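Local atomic coordinates of putative type VI secretion protein (Escherichia coli, PDB entry 6SKI), a protein that probably hydrolyses phospholipids as a toxic effector of the type VI secretion system, carried on the VgrG spike by binding its TTR domain. Residues Asn327-Leu332 with Ala404-Arg409; Glu287-Phe292 with Cys488-Asn493; Asn318-Pro323 with Arg409-Asn414; Trp492-Asp497 with Lys520-Pro525. All coordinates share one frame; numbering follows the deposited sequence.

The four contacts lie in one part of the chain, and three are nested: interaction 1 falls inside the loop closed by interaction 3, itself inside that closed by interaction 2. Interaction 4 begins where interaction 2 ends, sharing W492 and N493. Interaction 1 joins strands 328-341 and 398-409, and interaction 3 continues from its R409 end into a loop-to-loop contact, with centres about 15 Å apart. The loop 488-493 runs beside strand 328-341, so interactions 1 and 2 touch at a centre distance of about 12 Å. Interactions 3 and 4 are farthest apart, about 24 Å between centres. Segments distant in sequence thus pack around strand 328-341, with interaction 2 against a probable catalytic site.

Interaction 1: residues Asn327-Leu332 with Ala404-Arg409; sequences NESLFL and AVFFER
E328-F331 and A404-R409 run antiparallel, their short axes 4.7 Å apart at closest approach and at 167°. Paired backbone bonds at E328-R409 and L330-F407 set the register, and L332 N adds a further bond to V405 O. The F407 N to L330 O bond is 2.9 Å and lies in the carbonyl plane. S329-E408 and F331-F406 are the intervening non-hydrogen-bonded pairs.

The F331 end is closely packed and buried. The edge of the F406 ring meets the F331 face in an offset edge-to-face pair, with centroids 5.2 Å apart and planes at 72°. A404 CB lies 3.4 Å from F331 CD1, S329 CB touches F406 CZ at 3.4 Å, and helix 72-85 adds F81, L82 and I85 around these aromatics. On the face carrying L330 and F407, L332 CD1 reaches F407 CB at 3.7 Å. There, too, the buried E328 and R409 side chains lie side by side. E328 extends beyond CG, whereas R409 bends at chi3 (44°), so that R409 NH2 donates to E328 OE1 at 2.4 Å. The oxygen is approached from above the carboxylate plane; R409 NE adds a weak bond to the same atom. R409 NH2 also reaches T486 O, which should steady the charged pair.

On the F331-F406 face, toward N327, the contact opens to solvent: S329 and E408 are partly exposed and their side chains do not meet. N327 is exposed, its OD1 bonded to A411 N. This arrangement is a regular antiparallel strand pair, joining strand 328-341, an outer strand, to the central strand 398-409 of a three-stranded sheet.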
# COMPACT_ATOMS: atom_id res chain seq x y z
N ASN A 327 19.12 -10.79 4.95
CA ASN A 327 19.65 -12.04 5.46
C ASN A 327 18.66 -12.57 6.48
O ASN A 327 18.29 -11.87 7.42
CB ASN A 327 21.02 -11.84 6.11
CG ASN A 327 22.09 -11.51 5.10
OD1 ASN A 327 22.16 -12.12 4.04
ND2 ASN A 327 22.92 -10.53 5.43
N GLU A 328 18.23 -13.82 6.30
CA GLU A 328 17.20 -14.42 7.12
C GLU A 328 17.85 -15.30 8.19
O GLU A 328 18.41 -16.34 7.87
CB GLU A 328 16.24 -15.24 6.27
CG GLU A 328 15.37 -14.40 5.35
CD GLU A 328 14.33 -15.22 4.63
OE1 GLU A 328 14.62 -16.39 4.29
OE2 GLU A 328 13.22 -14.71 4.40
N SER A 329 17.76 -14.86 9.43
CA SER A 329 18.11 -15.67 10.60
C SER A 329 16.85 -15.69 11.46
O SER A 329 16.62 -14.76 12.24
CB SER A 329 19.31 -15.10 11.34
OG SER A 329 20.40 -14.92 10.46
N LEU A 330 16.04 -16.73 11.31
CA LEU A 330 14.66 -16.69 11.77
C LEU A 330 14.36 -17.84 12.71
O LEU A 330 14.77 -18.98 12.46
CB LEU A 330 13.69 -16.75 10.58
CG LEU A 330 14.01 -15.87 9.38
CD1 LEU A 330 13.12 -16.26 8.21
CD2 LEU A 330 13.83 -14.40 9.72
N PHE A 331 13.64 -17.55 13.78
CA PHE A 331 13.05 -18.60 14.60
C PHE A 331 11.78 -19.09 13.92
O PHE A 331 10.83 -18.33 13.76
CB PHE A 331 12.74 -18.09 16.01
CG PHE A 331 13.93 -18.05 16.91
CD1 PHE A 331 14.80 -19.11 16.98
CD2 PHE A 331 14.16 -16.95 17.72
CE1 PHE A 331 15.89 -19.08 17.81
CE2 PHE A 331 15.25 -16.91 18.56
CZ PHE A 331 16.11 -17.98 18.61
N LEU A 332 11.78 -20.35 13.51
CA LEU A 332 10.61 -20.94 12.88
C LEU A 332 9.75 -21.70 13.87
O LEU A 332 8.72 -22.25 13.48
CB LEU A 332 11.04 -21.86 11.73
CG LEU A 332 11.63 -21.15 10.51
CD1 LEU A 332 11.61 -22.06 9.30
CD2 LEU A 332 10.89 -19.86 10.23
N ALA A 404 14.85 -23.95 19.99
CA ALA A 404 14.00 -23.38 18.94
C ALA A 404 14.42 -23.95 17.60
O ALA A 404 15.44 -24.62 17.48
CB ALA A 404 14.08 -21.85 18.93
N VAL A 405 13.60 -23.71 16.58
CA VAL A 405 13.94 -24.06 15.21
C VAL A 405 14.43 -22.81 14.49
O VAL A 405 13.71 -21.81 14.42
CB VAL A 405 12.74 -24.68 14.48
CG1 VAL A 405 13.16 -25.16 13.11
CG2 VAL A 405 12.19 -25.83 15.28
N PHE A 406 15.64 -22.87 13.96
CA PHE A 406 16.28 -21.75 13.30
C PHE A 406 16.44 -22.03 11.81
O PHE A 406 16.82 -23.13 11.41
CB PHE A 406 17.65 -21.47 13.92
CG PHE A 406 18.03 -20.02 13.90
CD1 PHE A 406 17.31 -19.09 14.63
CD2 PHE A 406 19.11 -19.59 13.17
CE1 PHE A 406 17.66 -17.76 14.62
CE2 PHE A 406 19.47 -18.26 13.15
CZ PHE A 406 18.74 -17.35 13.88
N PHE A 407 16.14 -21.02 11.01
CA PHE A 407 16.37 -21.04 9.57
C PHE A 407 17.40 -19.97 9.24
O PHE A 407 17.23 -18.81 9.61
CB PHE A 407 15.07 -20.80 8.80
CG PHE A 407 15.22 -20.91 7.32
CD1 PHE A 407 15.63 -22.09 6.74
CD2 PHE A 407 14.95 -19.83 6.50
CE1 PHE A 407 15.77 -22.19 5.38
CE2 PHE A 407 15.08 -19.92 5.14
CZ PHE A 407 15.49 -21.11 4.58
N GLU A 408 18.47 -20.37 8.55
CA GLU A 408 19.52 -19.46 8.14
C GLU A 408 19.62 -19.47 6.62
O GLU A 408 19.93 -20.50 6.03
CB GLU A 408 20.86 -19.83 8.76
CG GLU A 408 20.94 -19.65 10.26
CD GLU A 408 21.62 -20.81 10.95
OE1 GLU A 408 22.83 -20.71 11.23
OE2 GLU A 408 20.94 -21.82 11.23
N ARG A 409 19.36 -18.33 6.01
CA ARG A 409 19.54 -18.14 4.58
C ARG A 409 20.19 -16.79 4.37
O ARG A 409 19.85 -15.82 5.05
CB ARG A 409 18.22 -18.22 3.82
CG ARG A 409 18.39 -18.22 2.32
CD ARG A 409 17.11 -18.63 1.61
NE ARG A 409 15.94 -17.99 2.19
CZ ARG A 409 14.81 -17.78 1.53
NH1 ARG A 409 14.70 -18.16 0.27
NH2 ARG A 409 13.80 -17.18 2.13

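Interaction 2: residues Glu287-Phe292 with Cys488-Asn493; sequences EYRYNF and CSANWN
E287 OE2 is held by two donors, both from R289: NE at 2.8 Å and, weakly, the backbone N at 3.5 Å. The NE bond is nearly straight (171°), lies in the guanidinium plane and uses the syn lone pair of OE2, making a local salt bridge. The companion oxygen, E287 OE1, also has two donors. S489 OG gives the bond that crosses the contact, at 2.7 Å and from above the carboxylate plane, while H310 N adds a weak one. E287 CG is anti to its backbone N and the chain bends at chi2 (62°), bringing the carboxylate between its own R289 and the opposing loop. Four donors would be expected to favour its charged form.

R289 is held by packing on both faces as well as by charge. Its chain bends at chi3 (-69°), and the guanidinium is sandwiched: S489 CB lies 3.6 Å above the centre of one face, and F292 CE1 3.4 Å above the other. At its far end, R289 NH1 is bonded to N526 OD1. Its aliphatic part runs along the 488-493 backbone, with R289 CD 3.3 Å from S489 O and R289 CG 3.8 Å from A490 CB. A490 CB also touches Y288 CB at 4.2 Å.

H310, S197 and D245 have the geometry of a Ser-His-Asp charge relay, and the E287 side chain touches H310, so this buried loop-to-loop contact is consistent with second-shell packing around a probable catalytic triad of an alpha/beta hydrolase.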
# COMPACT_ATOMS: atom_id res chain seq x y z
N GLU A 287 2.81 -16.19 1.80
CA GLU A 287 2.67 -15.26 2.91
C GLU A 287 1.82 -15.95 3.97
O GLU A 287 0.70 -16.38 3.68
CB GLU A 287 2.04 -13.95 2.46
CG GLU A 287 1.71 -13.00 3.59
CD GLU A 287 2.93 -12.57 4.37
OE1 GLU A 287 4.03 -12.56 3.79
OE2 GLU A 287 2.79 -12.23 5.56
N TYR A 288 2.36 -16.05 5.18
CA TYR A 288 1.76 -16.88 6.21
C TYR A 288 1.62 -16.18 7.55
O TYR A 288 1.18 -16.81 8.51
CB TYR A 288 2.59 -18.15 6.39
CG TYR A 288 2.73 -18.96 5.13
CD1 TYR A 288 1.61 -19.41 4.45
CD2 TYR A 288 3.97 -19.24 4.60
CE1 TYR A 288 1.73 -20.14 3.29
CE2 TYR A 288 4.10 -19.97 3.44
CZ TYR A 288 2.98 -20.41 2.79
OH TYR A 288 3.10 -21.14 1.63
N ARG A 289 1.98 -14.90 7.64
CA ARG A 289 1.99 -14.20 8.91
C ARG A 289 0.57 -14.02 9.43
O ARG A 289 -0.41 -14.00 8.68
CB ARG A 289 2.67 -12.85 8.76
CG ARG A 289 4.17 -12.91 8.87
CD ARG A 289 4.78 -11.55 8.71
NE ARG A 289 4.64 -11.07 7.34
CZ ARG A 289 5.28 -10.01 6.86
NH1 ARG A 289 6.09 -9.32 7.64
NH2 ARG A 289 5.10 -9.64 5.60
N TYR A 290 0.47 -13.90 10.76
CA TYR A 290 -0.83 -13.70 11.38
C TYR A 290 -1.32 -12.27 11.19
O TYR A 290 -2.51 -12.04 10.93
CB TYR A 290 -0.75 -14.04 12.87
CG TYR A 290 -2.00 -13.72 13.66
CD1 TYR A 290 -2.99 -14.66 13.84
CD2 TYR A 290 -2.17 -12.46 14.22
CE1 TYR A 290 -4.13 -14.36 14.56
CE2 TYR A 290 -3.31 -12.16 14.93
CZ TYR A 290 -4.28 -13.11 15.10
OH TYR A 290 -5.41 -12.81 15.82
N ASN A 291 -0.42 -11.30 11.29
CA ASN A 291 -0.77 -9.90 11.14
C ASN A 291 -0.95 -9.49 9.69
O ASN A 291 -1.31 -8.34 9.42
CB ASN A 291 0.31 -9.02 11.78
CG ASN A 291 0.12 -8.86 13.27
OD1 ASN A 291 -1.00 -8.95 13.77
ND2 ASN A 291 1.21 -8.64 13.98
N PHE A 292 -0.72 -10.40 8.74
CA PHE A 292 -0.87 -10.13 7.32
C PHE A 292 -1.84 -11.15 6.77
O PHE A 292 -1.45 -12.20 6.25
CB PHE A 292 0.47 -10.18 6.61
CG PHE A 292 1.41 -9.09 7.01
CD1 PHE A 292 2.07 -9.13 8.22
CD2 PHE A 292 1.65 -8.02 6.17
CE1 PHE A 292 2.93 -8.13 8.59
CE2 PHE A 292 2.51 -7.02 6.53
CZ PHE A 292 3.15 -7.07 7.75
N CYS A 488 11.15 -15.84 3.51
CA CYS A 488 10.35 -16.36 4.61
C CYS A 488 10.05 -15.18 5.54
O CYS A 488 10.92 -14.73 6.28
CB CYS A 488 11.08 -17.48 5.34
SG CYS A 488 10.16 -18.18 6.73
N SER A 489 8.81 -14.69 5.48
CA SER A 489 8.44 -13.50 6.23
C SER A 489 7.81 -13.82 7.57
O SER A 489 7.79 -12.95 8.45
CB SER A 489 7.46 -12.65 5.41
OG SER A 489 6.35 -13.41 4.98
N ALA A 490 7.30 -15.03 7.76
CA ALA A 490 6.75 -15.46 9.03
C ALA A 490 7.85 -16.10 9.86
O ALA A 490 8.49 -17.06 9.42
CB ALA A 490 5.59 -16.43 8.83
N ASN A 491 8.07 -15.57 11.06
CA ASN A 491 9.10 -16.10 11.94
C ASN A 491 8.67 -15.87 13.38
O ASN A 491 7.69 -15.19 13.65
CB ASN A 491 10.47 -15.45 11.68
CG ASN A 491 10.40 -13.94 11.63
OD1 ASN A 491 10.27 -13.28 12.66
ND2 ASN A 491 10.50 -13.39 10.43
N TRP A 492 9.43 -16.45 14.30
CA TRP A 492 9.15 -16.31 15.72
C TRP A 492 10.21 -15.45 16.40
O TRP A 492 10.49 -15.62 17.59
CB TRP A 492 9.05 -17.68 16.38
CG TRP A 492 7.73 -18.34 16.16
CD1 TRP A 492 7.44 -19.29 15.23
CD2 TRP A 492 6.53 -18.10 16.89
NE1 TRP A 492 6.12 -19.65 15.33
CE2 TRP A 492 5.54 -18.94 16.34
CE3 TRP A 492 6.18 -17.26 17.95
CZ2 TRP A 492 4.23 -18.96 16.82
CZ3 TRP A 492 4.89 -17.28 18.42
CH2 TRP A 492 3.93 -18.13 17.85
N ASN A 493 10.80 -14.52 15.66
CA ASN A 493 11.72 -13.57 16.25
C ASN A 493 10.94 -12.59 17.11
O ASN A 493 9.88 -12.09 16.72
CB ASN A 493 12.48 -12.81 15.16
CG ASN A 493 13.48 -13.68 14.45
OD1 ASN A 493 14.18 -13.22 13.54
ND2 ASN A 493 13.57 -14.93 14.85

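Interaction 3: residues Asn318-Pro323 with Arg409-Asn414; sequences NPVGSP and RMAVPN
V320 contributes the most buried surface, 75 Å², followed by N414 with 53 Å² and A411 with 31 Å²; between them they define two separate patches. In the first, the V320 side chain lies against the bend at A411-P413. V320 CG2 sits 3.4 Å from A411 O and 3.6 Å from P413 CA, while V320 CG1 touches A411 CB at 4.1 Å. The same CG2 also reaches P413 CB, so one methyl branch meets both the polar backbone and the proline ring. A411 has a left-handed backbone conformation (phi 60°, psi 60°), which turns the chain here.

V320 occupies the second position of a type I beta turn from P319 to S322. Through this turn, the loop between strands 303-306 and 328-341 packs on the loop between strand 398-409 and helix 416-431. The turn's backbone bond, S322 N to P319 O, is weak at 3.5 Å. The same carbonyl also accepts from S322 OG at 2.7 Å, with the hydroxyl above the carbonyl plane, giving P319 O two donors.

In the second patch, N414 points its CB toward the turn and lies alongside P319. With CG between the backbone N and carbonyl carbon (chi1 74°), its amide spreads along the proline: N414 OD1 is 3.7 Å from P319 CA, and N414 ND2 is 3.9 Å from P319 CG. N414 ND2 additionally makes a weak hydrogen bond to Y317 O, immediately before the turn segment.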
# COMPACT_ATOMS: atom_id res chain seq x y z
N ASN A 318 15.29 -5.22 0.04
CA ASN A 318 16.50 -4.62 -0.48
C ASN A 318 17.31 -5.62 -1.30
O ASN A 318 17.22 -6.83 -1.07
CB ASN A 318 17.35 -4.07 0.67
CG ASN A 318 16.52 -3.38 1.72
OD1 ASN A 318 15.74 -4.00 2.42
ND2 ASN A 318 16.67 -2.06 1.82
N PRO A 319 18.08 -5.15 -2.27
CA PRO A 319 18.84 -6.05 -3.14
C PRO A 319 19.96 -6.77 -2.39
O PRO A 319 20.30 -6.44 -1.26
CB PRO A 319 19.40 -5.12 -4.21
CG PRO A 319 18.44 -3.96 -4.20
CD PRO A 319 18.20 -3.76 -2.75
N VAL A 320 20.52 -7.77 -3.07
CA VAL A 320 21.50 -8.66 -2.45
C VAL A 320 22.76 -7.90 -2.05
O VAL A 320 23.36 -8.17 -1.00
CB VAL A 320 21.82 -9.83 -3.40
CG1 VAL A 320 23.25 -10.31 -3.22
CG2 VAL A 320 20.86 -10.96 -3.14
N GLY A 321 23.20 -6.94 -2.87
CA GLY A 321 24.46 -6.28 -2.62
C GLY A 321 24.39 -5.01 -1.81
O GLY A 321 25.44 -4.40 -1.56
N SER A 322 23.21 -4.59 -1.38
CA SER A 322 23.08 -3.38 -0.59
C SER A 322 23.60 -3.62 0.83
O SER A 322 23.71 -4.76 1.28
CB SER A 322 21.63 -2.92 -0.55
OG SER A 322 20.77 -3.98 -0.20
N PRO A 323 23.93 -2.54 1.55
CA PRO A 323 24.21 -2.69 2.99
C PRO A 323 23.02 -3.17 3.78
O PRO A 323 23.19 -3.70 4.88
CB PRO A 323 24.62 -1.27 3.39
CG PRO A 323 25.25 -0.74 2.15
CD PRO A 323 24.30 -1.20 1.07
N ARG A 409 19.36 -18.33 6.01
CA ARG A 409 19.54 -18.14 4.58
C ARG A 409 20.19 -16.79 4.37
O ARG A 409 19.85 -15.82 5.05
CB ARG A 409 18.22 -18.22 3.82
CG ARG A 409 18.39 -18.22 2.32
CD ARG A 409 17.11 -18.63 1.61
NE ARG A 409 15.94 -17.99 2.19
CZ ARG A 409 14.81 -17.78 1.53
NH1 ARG A 409 14.70 -18.16 0.27
NH2 ARG A 409 13.80 -17.18 2.13
N MET A 410 21.14 -16.72 3.44
CA MET A 410 21.93 -15.51 3.25
C MET A 410 21.76 -15.00 1.83
O MET A 410 21.71 -15.78 0.88
CB MET A 410 23.40 -15.77 3.54
CG MET A 410 23.74 -15.81 5.02
SD MET A 410 24.22 -14.21 5.68
CE MET A 410 25.22 -13.59 4.33
N ALA A 411 21.67 -13.67 1.70
CA ALA A 411 21.62 -12.99 0.41
C ALA A 411 20.41 -13.44 -0.41
O ALA A 411 20.53 -13.97 -1.51
CB ALA A 411 22.92 -13.19 -0.37
N VAL A 412 19.23 -13.21 0.16
CA VAL A 412 17.98 -13.54 -0.53
C VAL A 412 17.74 -12.50 -1.62
O VAL A 412 17.55 -11.31 -1.31
CB VAL A 412 16.80 -13.61 0.45
CG1 VAL A 412 15.63 -14.32 -0.20
CG2 VAL A 412 17.22 -14.33 1.72
N PRO A 413 17.73 -12.89 -2.89
CA PRO A 413 17.50 -11.92 -3.96
C PRO A 413 16.05 -11.43 -3.98
O PRO A 413 15.12 -12.15 -3.64
CB PRO A 413 17.84 -12.72 -5.22
CG PRO A 413 17.52 -14.12 -4.83
CD PRO A 413 18.02 -14.23 -3.43
N ASN A 414 15.89 -10.17 -4.40
CA ASN A 414 14.59 -9.51 -4.45
C ASN A 414 14.03 -9.40 -5.86
O ASN A 414 13.25 -8.49 -6.15
CB ASN A 414 14.69 -8.12 -3.82
CG ASN A 414 15.41 -7.13 -4.71
OD1 ASN A 414 16.30 -7.49 -5.47
ND2 ASN A 414 15.01 -5.86 -4.62

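Interaction 4: residues Trp492-Asp497 with Lys520-Pro525; sequences WNIESD and KAFVFP
A small two-stranded antiparallel sheet, 495-497 with 521-523, supports this contact, the short axes at 145° to each other. Four backbone bonds fix the register. E495 N to V523 O, 2.9 Å, is almost straight (176°) and nearly along the C=O axis; V523 N returns to E495 O, and D497 and A521 exchange a second pair. Between them, S496 and F522 form the non-hydrogen-bonded pair, with S496 CB 3.6 Å from F522 CE2.

Just after strand 521-523, the F524 ring is held between W492 and I494, which precede strand 495-497. W492 presents its CE3 edge to one face, 3.7 Å above the plane, in an edge-to-face pair with planes at 71°. I494 CG1 covers the opposite face in a CH-pi contact, 4.0 Å from the centroid. I494 CD1 continues to F522 CB at 3.6 Å, linking the two phenylalanines. At the more exposed margin, the extended E495 chain crosses P525, with E495 CD 3.6 Å from P525 CG. S496 OG touches K520 CD at 3.3 Å, while K520 NZ forms a salt bridge with E79 of helix 72-85. The whole is a two-stranded antiparallel sheet flanked by an edge-to-face W492-F524 pair and an I494 CH-pi contact.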
# COMPACT_ATOMS: atom_id res chain seq x y z
N TRP A 492 9.43 -16.45 14.30
CA TRP A 492 9.15 -16.31 15.72
C TRP A 492 10.21 -15.45 16.40
O TRP A 492 10.49 -15.62 17.59
CB TRP A 492 9.05 -17.68 16.38
CG TRP A 492 7.73 -18.34 16.16
CD1 TRP A 492 7.44 -19.29 15.23
CD2 TRP A 492 6.53 -18.10 16.89
NE1 TRP A 492 6.12 -19.65 15.33
CE2 TRP A 492 5.54 -18.94 16.34
CE3 TRP A 492 6.18 -17.26 17.95
CZ2 TRP A 492 4.23 -18.96 16.82
CZ3 TRP A 492 4.89 -17.28 18.42
CH2 TRP A 492 3.93 -18.13 17.85
N ASN A 493 10.80 -14.52 15.66
CA ASN A 493 11.72 -13.57 16.25
C ASN A 493 10.94 -12.59 17.11
O ASN A 493 9.88 -12.09 16.72
CB ASN A 493 12.48 -12.81 15.16
CG ASN A 493 13.48 -13.68 14.45
OD1 ASN A 493 14.18 -13.22 13.54
ND2 ASN A 493 13.57 -14.93 14.85
N ILE A 494 11.47 -12.30 18.29
CA ILE A 494 10.80 -11.44 19.25
C ILE A 494 11.34 -10.03 19.12
O ILE A 494 12.53 -9.83 18.82
CB ILE A 494 10.95 -11.99 20.68
CG1 ILE A 494 9.72 -11.65 21.52
CG2 ILE A 494 12.19 -11.44 21.36
CD1 ILE A 494 9.68 -12.34 22.85
N GLU A 495 10.47 -9.06 19.29
CA GLU A 495 10.82 -7.65 19.34
C GLU A 495 10.29 -7.07 20.64
O GLU A 495 9.43 -7.66 21.30
CB GLU A 495 10.26 -6.89 18.14
CG GLU A 495 10.90 -7.28 16.82
CD GLU A 495 10.60 -6.29 15.71
OE1 GLU A 495 9.88 -5.30 15.97
OE2 GLU A 495 11.07 -6.51 14.58
N SER A 496 10.80 -5.91 21.02
CA SER A 496 10.40 -5.27 22.25
C SER A 496 10.16 -3.79 22.03
O SER A 496 10.71 -3.18 21.11
CB SER A 496 11.45 -5.47 23.35
OG SER A 496 12.65 -4.81 23.02
N ASP A 497 9.31 -3.23 22.88
CA ASP A 497 9.09 -1.79 22.93
C ASP A 497 8.93 -1.37 24.38
O ASP A 497 8.44 -2.13 25.22
CB ASP A 497 7.86 -1.37 22.12
CG ASP A 497 7.99 0.04 21.57
OD1 ASP A 497 8.91 0.28 20.76
OD2 ASP A 497 7.17 0.90 21.95
N LYS A 520 10.19 -3.56 29.33
CA LYS A 520 10.14 -3.97 27.93
C LYS A 520 8.94 -4.88 27.72
O LYS A 520 8.75 -5.86 28.45
CB LYS A 520 11.43 -4.68 27.52
CG LYS A 520 12.40 -3.77 26.79
CD LYS A 520 13.54 -4.55 26.17
CE LYS A 520 14.20 -5.46 27.18
NZ LYS A 520 15.47 -6.03 26.67
N ALA A 521 8.12 -4.55 26.73
CA ALA A 521 7.00 -5.37 26.30
C ALA A 521 7.38 -6.08 25.02
O ALA A 521 7.96 -5.48 24.11
CB ALA A 521 5.74 -4.52 26.08
N PHE A 522 7.05 -7.37 24.94
CA PHE A 522 7.58 -8.25 23.92
C PHE A 522 6.47 -8.71 22.99
O PHE A 522 5.41 -9.13 23.44
CB PHE A 522 8.28 -9.45 24.56
CG PHE A 522 9.60 -9.11 25.18
CD1 PHE A 522 9.71 -8.93 26.54
CD2 PHE A 522 10.73 -8.98 24.40
CE1 PHE A 522 10.92 -8.62 27.11
CE2 PHE A 522 11.94 -8.66 24.96
CZ PHE A 522 12.04 -8.48 26.32
N VAL A 523 6.73 -8.62 21.69
CA VAL A 523 5.78 -9.00 20.65
C VAL A 523 6.48 -9.94 19.67
O VAL A 523 7.70 -9.84 19.47
CB VAL A 523 5.23 -7.76 19.92
CG1 VAL A 523 6.36 -6.99 19.27
CG2 VAL A 523 4.18 -8.15 18.89
N PHE A 524 5.73 -10.86 19.10
CA PHE A 524 6.20 -11.57 17.92
C PHE A 524 5.56 -10.92 16.70
O PHE A 524 4.45 -11.30 16.31
CB PHE A 524 5.87 -13.05 18.01
CG PHE A 524 6.52 -13.75 19.16
CD1 PHE A 524 7.84 -14.14 19.10
CD2 PHE A 524 5.81 -14.01 20.32
CE1 PHE A 524 8.44 -14.78 20.16
CE2 PHE A 524 6.40 -14.64 21.38
CZ PHE A 524 7.72 -15.03 21.30
N PRO A 525 6.22 -9.94 16.09
CA PRO A 525 5.54 -9.14 15.06
C PRO A 525 5.23 -9.92 13.80
O PRO A 525 4.20 -9.67 13.16
CB PRO A 525 6.54 -8.01 14.78
CG PRO A 525 7.45 -8.02 15.96
CD PRO A 525 7.59 -9.46 16.30